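Local coordinates for protein esterase (Thermotoga maritima, PDB 3DOH) that probably hydrolyses carboxylic esters at high temperature, as a thermostable esterase that joins an immunoglobulin-like domain to an alpha/beta-hydrolase domain, at residues H138-F144 with Y191-A195; L245-I251 with F284-F288; W312-D318 with R342-K348. All coordinates share one frame; numbering follows the deposited sequence.

In the fold
The three contacts follow one another along the chain, each closing before the next opens. Contact 1 lies near the centre of the chain, where the last strand of the immunoglobulin-like part, 129-139, turns into strand 144-150, an outermost strand of the eight-stranded hydrolase sheet. Contact 2, its centre about 23 Å from that of contact 1, packs helix 242-257 against the loop that leads into strand 290-294. Contact 3 pairs strands 311-316 and 341-346, the latter at the other margin of that sheet within the chain; its centre is about 27 and 26 Å from those of contacts 1 and 2. Contact 1 thus marks the passage between domains, whereas contacts 2 and 3 belong to the hydrolase domain, whose strand 341-346 also meets a second subunit.

Contact 1. Residues H138-F144 with Y191-A195; sequences HLIIDDF and YLQVA. With SO4 (sulfate ion), chain G.
Backbones of 138-144 and 191-195 approach most closely at Ile141 and Val194, whose CA atoms are 6.9 Å apart, the first segment turning out of a strand and the second forming a short, weakly bonded helix. The contact is made by side chains. Tyr191 sets its edge toward the face of His138, an edge-to-face pair with planes at 77°. The phenol leads with Tyr191 OH, 3.0 Å from His138 CG, over the rim of the imidazole. With CG opposite the backbone N (chi1 -163°), the Tyr191 ring extends to His138, while its OH is hydrogen-bonded to Glu20. The imidazole is also held from its edge: His138 ND1 donates to O4 of a sulfate at 2.6 Å, and NE2 bonds to Glu136. Beside the rings, Ile141 spreads its branches. Ile141 CG1 meets Val194 CG1 at 3.4 Å, Ile141 CD1 reaches Ala195 CB at 3.6 Å, and Ile141 CG2 lies 3.7 Å from Tyr191 CE1. Val194 CG2 sits over a face of Phe144, 4.0 Å from Phe144 CD2. With a leucine in place of His138, the sulfate and Glu136 would probably each lose a hydrogen-bonding mate, and the Tyr191 edge its aromatic face. The sulfate probably comes from the crystallisation liquor. Chemically the contact is divided: Ile141, Val194, Ala195 and Phe144 form an apolar patch, with the polar His138-Tyr191 pair and the sulfate alongside.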
loop_
_atom_site.group_PDB
_atom_site.type_symbol
_atom_site.label_atom_id
_atom_site.label_comp_id
_atom_site.label_asym_id
_atom_site.label_seq_id
_atom_site.Cartn_x
_atom_site.Cartn_y
_atom_site.Cartn_z
ATOM N N HIS A 138 -20.930 9.093 31.553
ATOM C CA HIS A 138 -20.124 10.184 31.015
ATOM C C HIS A 138 -18.895 10.439 31.879
ATOM O O HIS A 138 -18.970 11.135 32.891
ATOM C CB HIS A 138 -20.961 11.460 30.899
ATOM C CG HIS A 138 -22.245 11.274 30.150
ATOM N ND1 HIS A 138 -23.463 11.679 30.651
ATOM C CD2 HIS A 138 -22.499 10.728 28.938
ATOM C CE1 HIS A 138 -24.413 11.390 29.779
ATOM N NE2 HIS A 138 -23.854 10.813 28.731
ATOM N N LEU A 139 -17.764 9.871 31.473
ATOM C CA LEU A 139 -16.632 9.689 32.373
ATOM C C LEU A 139 -15.933 11.014 32.657
ATOM O O LEU A 139 -15.103 11.470 31.871
ATOM C CB LEU A 139 -15.637 8.685 31.787
ATOM C CG LEU A 139 -15.880 7.213 32.124
ATOM C CD1 LEU A 139 -14.817 6.332 31.486
ATOM C CD2 LEU A 139 -15.921 7.006 33.630
ATOM N N ILE A 140 -16.275 11.628 33.785
ATOM C CA ILE A 140 -15.656 12.883 34.193
ATOM C C ILE A 140 -16.631 14.049 34.059
ATOM O O ILE A 140 -16.604 14.988 34.854
ATOM C CB ILE A 140 -14.393 13.185 33.362
ATOM C CG1 ILE A 140 -13.399 12.027 33.465
ATOM C CG2 ILE A 140 -13.754 14.487 33.820
ATOM C CD1 ILE A 140 -12.703 11.938 34.807
ATOM N N ILE A 141 -17.491 13.980 33.048
ATOM C CA ILE A 141 -18.594 14.925 32.917
ATOM C C ILE A 141 -19.664 14.674 33.972
ATOM O O ILE A 141 -20.428 15.574 34.322
ATOM C CB ILE A 141 -19.237 14.849 31.519
ATOM C CG1 ILE A 141 -18.379 15.595 30.496
ATOM C CG2 ILE A 141 -20.648 15.415 31.551
ATOM C CD1 ILE A 141 -18.972 15.621 29.104
ATOM N N ASP A 142 -19.715 13.446 34.478
ATOM C CA ASP A 142 -20.644 13.093 35.524
ATOM C C ASP A 142 -20.159 13.442 36.938
ATOM O O ASP A 142 -20.904 13.269 37.869
ATOM C CB ASP A 142 -21.024 11.615 35.412
ATOM C CG ASP A 142 -19.837 10.681 35.696
ATOM O OD1 ASP A 142 -18.697 11.194 35.992
ATOM O OD2 ASP A 142 -20.062 9.435 35.608
ATOM N N ASP A 143 -18.936 13.939 37.105
ATOM C CA ASP A 143 -18.536 14.514 38.405
ATOM C C ASP A 143 -18.848 15.985 38.605
ATOM O O ASP A 143 -18.643 16.496 39.707
ATOM C CB ASP A 143 -17.047 14.333 38.702
ATOM C CG ASP A 143 -16.604 12.911 38.579
ATOM O OD1 ASP A 143 -17.195 12.055 39.268
ATOM O OD2 ASP A 143 -15.662 12.643 37.790
ATOM N N PHE A 144 -19.267 16.665 37.544
ATOM C CA PHE A 144 -19.639 18.078 37.573
ATOM C C PHE A 144 -21.117 18.097 37.822
ATOM O O PHE A 144 -21.909 17.720 36.946
ATOM C CB PHE A 144 -19.449 18.755 36.195
ATOM C CG PHE A 144 -18.034 19.068 35.840
ATOM C CD1 PHE A 144 -17.091 18.044 35.678
ATOM C CD2 PHE A 144 -17.637 20.394 35.642
ATOM C CE1 PHE A 144 -15.776 18.312 35.364
ATOM C CE2 PHE A 144 -16.291 20.696 35.306
ATOM C CZ PHE A 144 -15.361 19.636 35.157
ATOM N N TYR A 191 -24.569 20.978 28.829
ATOM C CA TYR A 191 -23.718 19.818 28.571
ATOM C C TYR A 191 -22.592 20.174 27.615
ATOM O O TYR A 191 -21.415 19.930 27.886
ATOM C CB TYR A 191 -24.545 18.663 28.002
ATOM C CG TYR A 191 -23.856 17.320 28.078
ATOM C CD1 TYR A 191 -24.115 16.443 29.124
ATOM C CD2 TYR A 191 -22.947 16.928 27.104
ATOM C CE1 TYR A 191 -23.487 15.214 29.198
ATOM C CE2 TYR A 191 -22.315 15.701 27.169
ATOM C CZ TYR A 191 -22.588 14.848 28.217
ATOM O OH TYR A 191 -21.960 13.625 28.287
ATOM N N LEU A 192 -22.980 20.755 26.490
ATOM C CA LEU A 192 -22.055 21.218 25.450
ATOM C C LEU A 192 -20.734 21.788 25.932
ATOM O O LEU A 192 -19.681 21.405 25.408
ATOM C CB LEU A 192 -22.746 22.248 24.583
ATOM C CG LEU A 192 -23.004 21.832 23.140
ATOM C CD1 LEU A 192 -22.935 20.308 22.879
ATOM C CD2 LEU A 192 -24.334 22.411 22.724
ATOM N N GLN A 193 -20.792 22.661 26.940
ATOM C CA GLN A 193 -19.642 23.517 27.302
ATOM C C GLN A 193 -18.590 22.737 28.073
ATOM O O GLN A 193 -17.462 23.211 28.346
ATOM C CB GLN A 193 -20.097 24.796 28.049
ATOM C CG GLN A 193 -20.336 24.681 29.549
ATOM C CD GLN A 193 -21.690 24.090 29.896
ATOM O OE1 GLN A 193 -22.370 23.520 29.034
ATOM N NE2 GLN A 193 -22.094 24.222 31.163
ATOM N N VAL A 194 -18.972 21.511 28.382
ATOM C CA VAL A 194 -18.162 20.645 29.171
ATOM C C VAL A 194 -17.764 19.439 28.289
ATOM O O VAL A 194 -16.925 18.634 28.667
ATOM C CB VAL A 194 -18.959 20.327 30.492
ATOM C CG1 VAL A 194 -19.294 18.855 30.670
ATOM C CG2 VAL A 194 -18.292 20.940 31.719
ATOM N N ALA A 195 -18.327 19.333 27.096
ATOM C CA ALA A 195 -18.101 18.166 26.292
ATOM C C ALA A 195 -17.431 18.495 24.955
ATOM O O ALA A 195 -16.838 17.630 24.303
ATOM C CB ALA A 195 -19.390 17.469 26.058
HETATM S S SO4 G . -24.298 13.688 33.535
HETATM O O1 SO4 G . -24.630 14.755 32.592
HETATM O O2 SO4 G . -25.508 12.871 33.689
HETATM O O3 SO4 G . -23.873 14.233 34.831
HETATM O O4 SO4 G . -23.212 12.862 32.991
#

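Contact 2. Residues L245-I251 with F284-F288; sequences LAVIKII and FPELF
Ile248 lays its CG1 over one face of the Phe284 ring, 4.1 Å from the centroid and 28° off the normal, a CH-pi contact. Its CG1 lies trans to the carbonyl carbon (chi1 -59°), and the bend at chi2 carries CD1 on toward the next two side chains of the loop. There Ile248 CD1 approaches Phe288 CZ at 3.9 Å and Leu287 CD2 at 4.1 Å, so one isoleucine touches Phe284, Leu287 and Phe288. One turn earlier, Leu245 comes to the rim of the Phe284 ring instead, with Leu245 CD2 near the ring plane and 3.9 Å from Phe284 CZ. Ile251, at the other end of the row, divides its branches: Ile251 CG2 slides past Leu287 CD2 at 3.9 Å, whereas Ile251 CD1 meets the edge of Phe288 at CE1, also at 3.9 Å. Phe284 is thus touched over a face and at an edge by successive turns of the helix. In the loop backbone, a hydrogen bond runs from Leu287 N to Phe284 O, consistent with a turn that presents both side chains to the helix. Phe288 also packs on Ile265 and Ile267 of strand 264-270, and Ile251 joins it on Ile265. Such apolar packing of a helix and a helix-to-strand connection beside the central sheet is characteristic of the layered alpha/beta-hydrolase fold.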
loop_
_atom_site.group_PDB
_atom_site.type_symbol
_atom_site.label_atom_id
_atom_site.label_comp_id
_atom_site.label_asym_id
_atom_site.label_seq_id
_atom_site.Cartn_x
_atom_site.Cartn_y
_atom_site.Cartn_z
ATOM N N LEU A 245 -21.353 38.856 32.846
ATOM C CA LEU A 245 -21.680 39.499 34.119
ATOM C C LEU A 245 -22.336 38.531 35.052
ATOM O O LEU A 245 -22.028 38.474 36.230
ATOM C CB LEU A 245 -22.587 40.702 33.918
ATOM C CG LEU A 245 -21.816 41.855 33.296
ATOM C CD1 LEU A 245 -22.811 42.925 32.868
ATOM C CD2 LEU A 245 -20.774 42.384 34.256
ATOM N N ALA A 246 -23.237 37.742 34.521
ATOM C CA ALA A 246 -23.832 36.749 35.330
ATOM C C ALA A 246 -22.699 35.854 35.917
ATOM O O ALA A 246 -22.578 35.779 37.142
ATOM C CB ALA A 246 -24.854 35.992 34.525
ATOM N N VAL A 247 -21.835 35.244 35.076
ATOM C CA VAL A 247 -20.695 34.406 35.550
ATOM C C VAL A 247 -19.963 34.989 36.773
ATOM O O VAL A 247 -19.647 34.288 37.735
ATOM C CB VAL A 247 -19.669 34.155 34.420
ATOM C CG1 VAL A 247 -18.430 33.421 34.931
ATOM C CG2 VAL A 247 -20.316 33.414 33.278
ATOM N N ILE A 248 -19.703 36.285 36.755
ATOM C CA ILE A 248 -19.081 36.883 37.932
ATOM C C ILE A 248 -19.890 36.664 39.219
ATOM O O ILE A 248 -19.363 36.199 40.233
ATOM C CB ILE A 248 -18.796 38.356 37.722
ATOM C CG1 ILE A 248 -17.871 38.510 36.523
ATOM C CG2 ILE A 248 -18.182 38.938 38.971
ATOM C CD1 ILE A 248 -16.506 37.851 36.712
ATOM N N LYS A 249 -21.177 36.979 39.150
ATOM C CA LYS A 249 -22.071 36.835 40.294
ATOM C C LYS A 249 -22.029 35.413 40.772
ATOM O O LYS A 249 -22.090 35.147 41.948
ATOM C CB LYS A 249 -23.499 37.233 39.912
ATOM C CG LYS A 249 -23.669 38.718 39.678
ATOM C CD LYS A 249 -24.979 39.001 38.994
ATOM C CE LYS A 249 -25.073 40.490 38.645
ATOM N NZ LYS A 249 -26.330 40.838 37.871
ATOM N N ILE A 250 -21.872 34.484 39.846
ATOM C CA ILE A 250 -21.826 33.089 40.244
ATOM C C ILE A 250 -20.483 32.659 40.861
ATOM O O ILE A 250 -20.476 31.832 41.789
ATOM C CB ILE A 250 -22.504 32.153 39.193
ATOM C CG1 ILE A 250 -21.809 30.837 39.000
ATOM C CG2 ILE A 250 -22.657 32.822 37.804
ATOM C CD1 ILE A 250 -22.398 30.244 37.744
ATOM N N ILE A 251 -19.373 33.267 40.425
ATOM C CA ILE A 251 -18.096 33.104 41.142
ATOM C C ILE A 251 -18.288 33.495 42.615
ATOM O O ILE A 251 -17.832 32.794 43.532
ATOM C CB ILE A 251 -16.914 33.859 40.444
ATOM C CG1 ILE A 251 -16.457 33.069 39.207
ATOM C CG2 ILE A 251 -15.717 34.052 41.376
ATOM C CD1 ILE A 251 -15.767 33.908 38.156
ATOM N N PHE A 284 -12.418 43.087 35.629
ATOM C CA PHE A 284 -12.429 42.671 37.027
ATOM C C PHE A 284 -11.037 42.238 37.478
ATOM O O PHE A 284 -10.844 41.114 37.941
ATOM C CB PHE A 284 -13.428 41.533 37.240
ATOM C CG PHE A 284 -14.852 41.915 36.954
ATOM C CD1 PHE A 284 -15.584 42.648 37.874
ATOM C CD2 PHE A 284 -15.459 41.542 35.768
ATOM C CE1 PHE A 284 -16.896 43.002 37.613
ATOM C CE2 PHE A 284 -16.769 41.893 35.502
ATOM C CZ PHE A 284 -17.488 42.623 36.426
ATOM N N PRO A 285 -10.071 43.140 37.338
ATOM C CA PRO A 285 -8.666 42.808 37.532
ATOM C C PRO A 285 -8.406 42.299 38.915
ATOM O O PRO A 285 -7.405 41.632 39.159
ATOM C CB PRO A 285 -7.954 44.146 37.369
ATOM C CG PRO A 285 -9.010 45.194 37.327
ATOM C CD PRO A 285 -10.249 44.539 36.893
ATOM N N GLU A 286 -9.322 42.595 39.815
ATOM C CA GLU A 286 -9.107 42.303 41.199
ATOM C C GLU A 286 -9.436 40.851 41.463
ATOM O O GLU A 286 -8.990 40.281 42.465
ATOM C CB GLU A 286 -9.963 43.251 42.043
ATOM C CG GLU A 286 -9.710 44.756 41.699
ATOM C CD GLU A 286 -8.235 45.191 41.919
ATOM O OE1 GLU A 286 -7.805 45.215 43.108
ATOM O OE2 GLU A 286 -7.523 45.516 40.914
ATOM N N LEU A 287 -10.188 40.240 40.561
ATOM C CA LEU A 287 -10.748 38.941 40.870
ATOM C C LEU A 287 -9.809 37.728 40.585
ATOM O O LEU A 287 -9.726 36.789 41.374
ATOM C CB LEU A 287 -12.134 38.793 40.215
ATOM C CG LEU A 287 -12.982 37.712 40.892
ATOM C CD1 LEU A 287 -13.414 38.182 42.230
ATOM C CD2 LEU A 287 -14.172 37.350 40.075
ATOM N N PHE A 288 -9.078 37.765 39.474
ATOM C CA PHE A 288 -8.388 36.564 38.996
ATOM C C PHE A 288 -6.885 36.538 39.263
ATOM O O PHE A 288 -6.212 37.552 39.183
ATOM C CB PHE A 288 -8.686 36.358 37.516
ATOM C CG PHE A 288 -10.167 36.357 37.185
ATOM C CD1 PHE A 288 -10.942 35.222 37.405
ATOM C CD2 PHE A 288 -10.768 37.478 36.622
ATOM C CE1 PHE A 288 -12.294 35.208 37.085
ATOM C CE2 PHE A 288 -12.119 37.483 36.297
ATOM C CZ PHE A 288 -12.886 36.352 36.538
#

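Contact 3. Residues W312-D318 with R342-K348; sequences WVFHAED and RYTEYEK. With SO4 (sulfate ion), chain D.
The indole of Trp312 carries Arg342 over one face and Phe314 CZ over the opposite one, with Thr344 at its edge. Arg342 CB stands 3.7 Å from the centroid of the five-membered ring, a CH-pi contact, and its extended chain runs on over the six-membered ring, bringing Arg342 CD to 3.5 Å from Trp312 CE3. At the edge, Trp312 NE1 donates to Thr344 OG1 at 2.9 Å, in the indole plane. Thr344 CB also packs against Phe314 CE2 at 3.8 Å. These side chains belong to parallel strands 311-316 and 341-346, whose short segments run 13° apart, joined through helix 325-336 as a beta-alpha-beta unit of the hydrolase sheet. Their ladder includes Val313 N to Arg342 O and, toward the C-terminal end, Glu317 N to Tyr346 O, the latter 2.8 Å long and in the carbonyl plane. On the face that carries Val313 and Tyr343, Tyr343 CD1 lies 3.6 Å from Val313 CB, and Tyr343 OH donates to Glu345 OE1 at 2.6 Å; Glu345 OE2 forms a salt bridge with Arg328. Lys348 N grips O3 of a sulfate, probably from the crystallisation liquor, at 3.0 Å; Arg207 of the second subunit also binds it, and Glu347 forms a salt bridge with Arg198 of that subunit.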
loop_
_atom_site.group_PDB
_atom_site.type_symbol
_atom_site.label_atom_id
_atom_site.label_comp_id
_atom_site.label_asym_id
_atom_site.label_seq_id
_atom_site.Cartn_x
_atom_site.Cartn_y
_atom_site.Cartn_z
ATOM N N TRP A 312 -0.943 33.592 30.113
ATOM C CA TRP A 312 -0.250 32.838 29.077
ATOM C C TRP A 312 -1.222 32.709 27.911
ATOM O O TRP A 312 -2.208 31.975 27.973
ATOM C CB TRP A 312 0.233 31.495 29.609
ATOM C CG TRP A 312 1.102 30.735 28.672
ATOM C CD1 TRP A 312 1.198 30.905 27.330
ATOM C CD2 TRP A 312 1.966 29.631 28.996
ATOM N NE1 TRP A 312 2.084 29.998 26.793
ATOM C CE2 TRP A 312 2.571 29.207 27.796
ATOM C CE3 TRP A 312 2.293 28.968 30.187
ATOM C CZ2 TRP A 312 3.490 28.150 27.747
ATOM C CZ3 TRP A 312 3.208 27.908 30.143
ATOM C CH2 TRP A 312 3.789 27.511 28.932
ATOM N N VAL A 313 -0.945 33.478 26.866
ATOM C CA VAL A 313 -1.754 33.521 25.662
ATOM C C VAL A 313 -1.356 32.404 24.664
ATOM O O VAL A 313 -0.183 32.050 24.539
ATOM C CB VAL A 313 -1.550 34.885 24.999
ATOM C CG1 VAL A 313 -2.481 35.077 23.796
ATOM C CG2 VAL A 313 -1.760 35.992 26.003
ATOM N N PHE A 314 -2.338 31.850 23.963
ATOM C CA PHE A 314 -2.124 30.813 22.959
ATOM C C PHE A 314 -2.971 31.208 21.728
ATOM O O PHE A 314 -4.106 31.727 21.886
ATOM C CB PHE A 314 -2.574 29.426 23.484
ATOM C CG PHE A 314 -1.721 28.866 24.599
ATOM C CD1 PHE A 314 -1.911 29.268 25.924
ATOM C CD2 PHE A 314 -0.714 27.930 24.331
ATOM C CE1 PHE A 314 -1.093 28.729 26.970
ATOM C CE2 PHE A 314 0.099 27.395 25.383
ATOM C CZ PHE A 314 -0.091 27.793 26.686
ATOM N N HIS A 315 -2.440 30.969 20.518
ATOM C CA HIS A 315 -3.134 31.261 19.263
ATOM C C HIS A 315 -2.356 30.519 18.173
ATOM O O HIS A 315 -1.175 30.251 18.331
ATOM C CB HIS A 315 -3.069 32.766 18.985
ATOM C CG HIS A 315 -4.263 33.314 18.263
ATOM N ND1 HIS A 315 -4.708 32.810 17.058
ATOM C CD2 HIS A 315 -5.073 34.357 18.556
ATOM C CE1 HIS A 315 -5.758 33.500 16.659
ATOM N NE2 HIS A 315 -5.987 34.455 17.541
ATOM N N ALA A 316 -2.990 30.178 17.062
ATOM C CA ALA A 316 -2.233 29.587 15.961
ATOM C C ALA A 316 -2.102 30.647 14.909
ATOM O O ALA A 316 -3.087 31.347 14.595
ATOM C CB ALA A 316 -2.926 28.380 15.398
ATOM N N GLU A 317 -0.886 30.739 14.355
ATOM C CA GLU A 317 -0.536 31.709 13.314
ATOM C C GLU A 317 -1.536 31.781 12.157
ATOM O O GLU A 317 -1.881 32.872 11.684
ATOM C CB GLU A 317 0.831 31.372 12.764
ATOM C CG GLU A 317 1.356 32.440 11.827
ATOM C CD GLU A 317 0.852 32.266 10.406
ATOM O OE1 GLU A 317 0.313 31.189 10.072
ATOM O OE2 GLU A 317 0.975 33.208 9.618
ATOM N N ASP A 318 -1.970 30.608 11.702
ATOM C CA ASP A 318 -2.897 30.496 10.585
ATOM C C ASP A 318 -4.334 30.253 10.999
ATOM O O ASP A 318 -5.051 29.609 10.242
ATOM C CB ASP A 318 -2.476 29.356 9.639
ATOM C CG ASP A 318 -2.137 28.086 10.371
ATOM O OD1 ASP A 318 -2.168 28.049 11.624
ATOM O OD2 ASP A 318 -1.808 27.111 9.701
ATOM N N ARG A 342 3.245 35.263 29.117
ATOM C CA ARG A 342 3.813 34.280 28.174
ATOM C C ARG A 342 2.933 34.122 26.929
ATOM O O ARG A 342 1.731 34.448 26.920
ATOM C CB ARG A 342 3.964 32.904 28.797
ATOM C CG ARG A 342 4.842 32.824 30.015
ATOM C CD ARG A 342 4.852 31.399 30.537
ATOM N NE ARG A 342 5.832 31.316 31.597
ATOM C CZ ARG A 342 6.439 30.195 32.004
ATOM N NH1 ARG A 342 6.166 29.011 31.439
ATOM N NH2 ARG A 342 7.334 30.279 32.997
ATOM N N TYR A 343 3.558 33.595 25.879
ATOM C CA TYR A 343 2.963 33.506 24.571
ATOM C C TYR A 343 3.633 32.424 23.769
ATOM O O TYR A 343 4.829 32.513 23.447
ATOM C CB TYR A 343 3.078 34.831 23.810
ATOM C CG TYR A 343 2.321 34.846 22.517
ATOM C CD1 TYR A 343 0.968 34.468 22.459
ATOM C CD2 TYR A 343 2.939 35.254 21.358
ATOM C CE1 TYR A 343 0.277 34.470 21.248
ATOM C CE2 TYR A 343 2.269 35.287 20.154
ATOM C CZ TYR A 343 0.949 34.903 20.078
ATOM O OH TYR A 343 0.309 34.942 18.820
ATOM N N THR A 344 2.825 31.409 23.471
ATOM C CA THR A 344 3.123 30.340 22.570
ATOM C C THR A 344 2.208 30.569 21.367
ATOM O O THR A 344 0.990 30.560 21.527
ATOM C CB THR A 344 2.729 29.028 23.245
ATOM O OG1 THR A 344 3.423 28.929 24.485
ATOM C CG2 THR A 344 3.076 27.833 22.378
ATOM N N GLU A 345 2.784 30.790 20.183
ATOM C CA GLU A 345 2.014 30.907 18.946
ATOM C C GLU A 345 2.375 29.778 18.019
ATOM O O GLU A 345 3.472 29.770 17.434
ATOM C CB GLU A 345 2.288 32.213 18.245
ATOM C CG GLU A 345 1.476 32.430 16.978
ATOM C CD GLU A 345 1.907 33.687 16.206
ATOM O OE1 GLU A 345 1.914 34.799 16.784
ATOM O OE2 GLU A 345 2.261 33.566 15.011
ATOM N N TYR A 346 1.448 28.837 17.890
ATOM C CA TYR A 346 1.576 27.705 16.991
ATOM C C TYR A 346 1.838 28.103 15.522
ATOM O O TYR A 346 0.996 28.754 14.889
ATOM C CB TYR A 346 0.321 26.804 17.093
ATOM C CG TYR A 346 0.050 26.284 18.489
ATOM C CD1 TYR A 346 0.889 25.325 19.059
ATOM C CD2 TYR A 346 -1.037 26.749 19.239
ATOM C CE1 TYR A 346 0.679 24.835 20.348
ATOM C CE2 TYR A 346 -1.279 26.264 20.538
ATOM C CZ TYR A 346 -0.403 25.298 21.081
ATOM O OH TYR A 346 -0.582 24.801 22.344
ATOM N N GLU A 347 3.012 27.704 15.014
ATOM C CA GLU A 347 3.419 27.921 13.616
ATOM C C GLU A 347 2.392 27.438 12.580
ATOM O O GLU A 347 1.764 26.379 12.755
ATOM C CB GLU A 347 4.697 27.150 13.309
ATOM C CG GLU A 347 5.968 27.683 13.861
ATOM C CD GLU A 347 7.159 26.785 13.423
ATOM O OE1 GLU A 347 7.308 25.681 14.022
ATOM O OE2 GLU A 347 7.926 27.173 12.472
ATOM N N LYS A 348 2.298 28.197 11.485
ATOM C CA LYS A 348 1.562 27.794 10.278
ATOM C C LYS A 348 1.834 26.353 9.945
ATOM O O LYS A 348 2.990 25.940 9.917
ATOM C CB LYS A 348 1.997 28.640 9.090
ATOM C CG LYS A 348 1.330 28.240 7.772
ATOM C CD LYS A 348 1.419 29.327 6.721
ATOM C CE LYS A 348 0.711 28.874 5.469
ATOM N NZ LYS A 348 -0.746 29.051 5.620
HETATM S S SO4 D . 4.937 30.989 10.570
HETATM O O1 SO4 D . 6.287 30.926 11.198
HETATM O O2 SO4 D . 4.554 32.229 9.918
HETATM O O3 SO4 D . 3.933 30.651 11.586
HETATM O O4 SO4 D . 4.924 30.060 9.445
#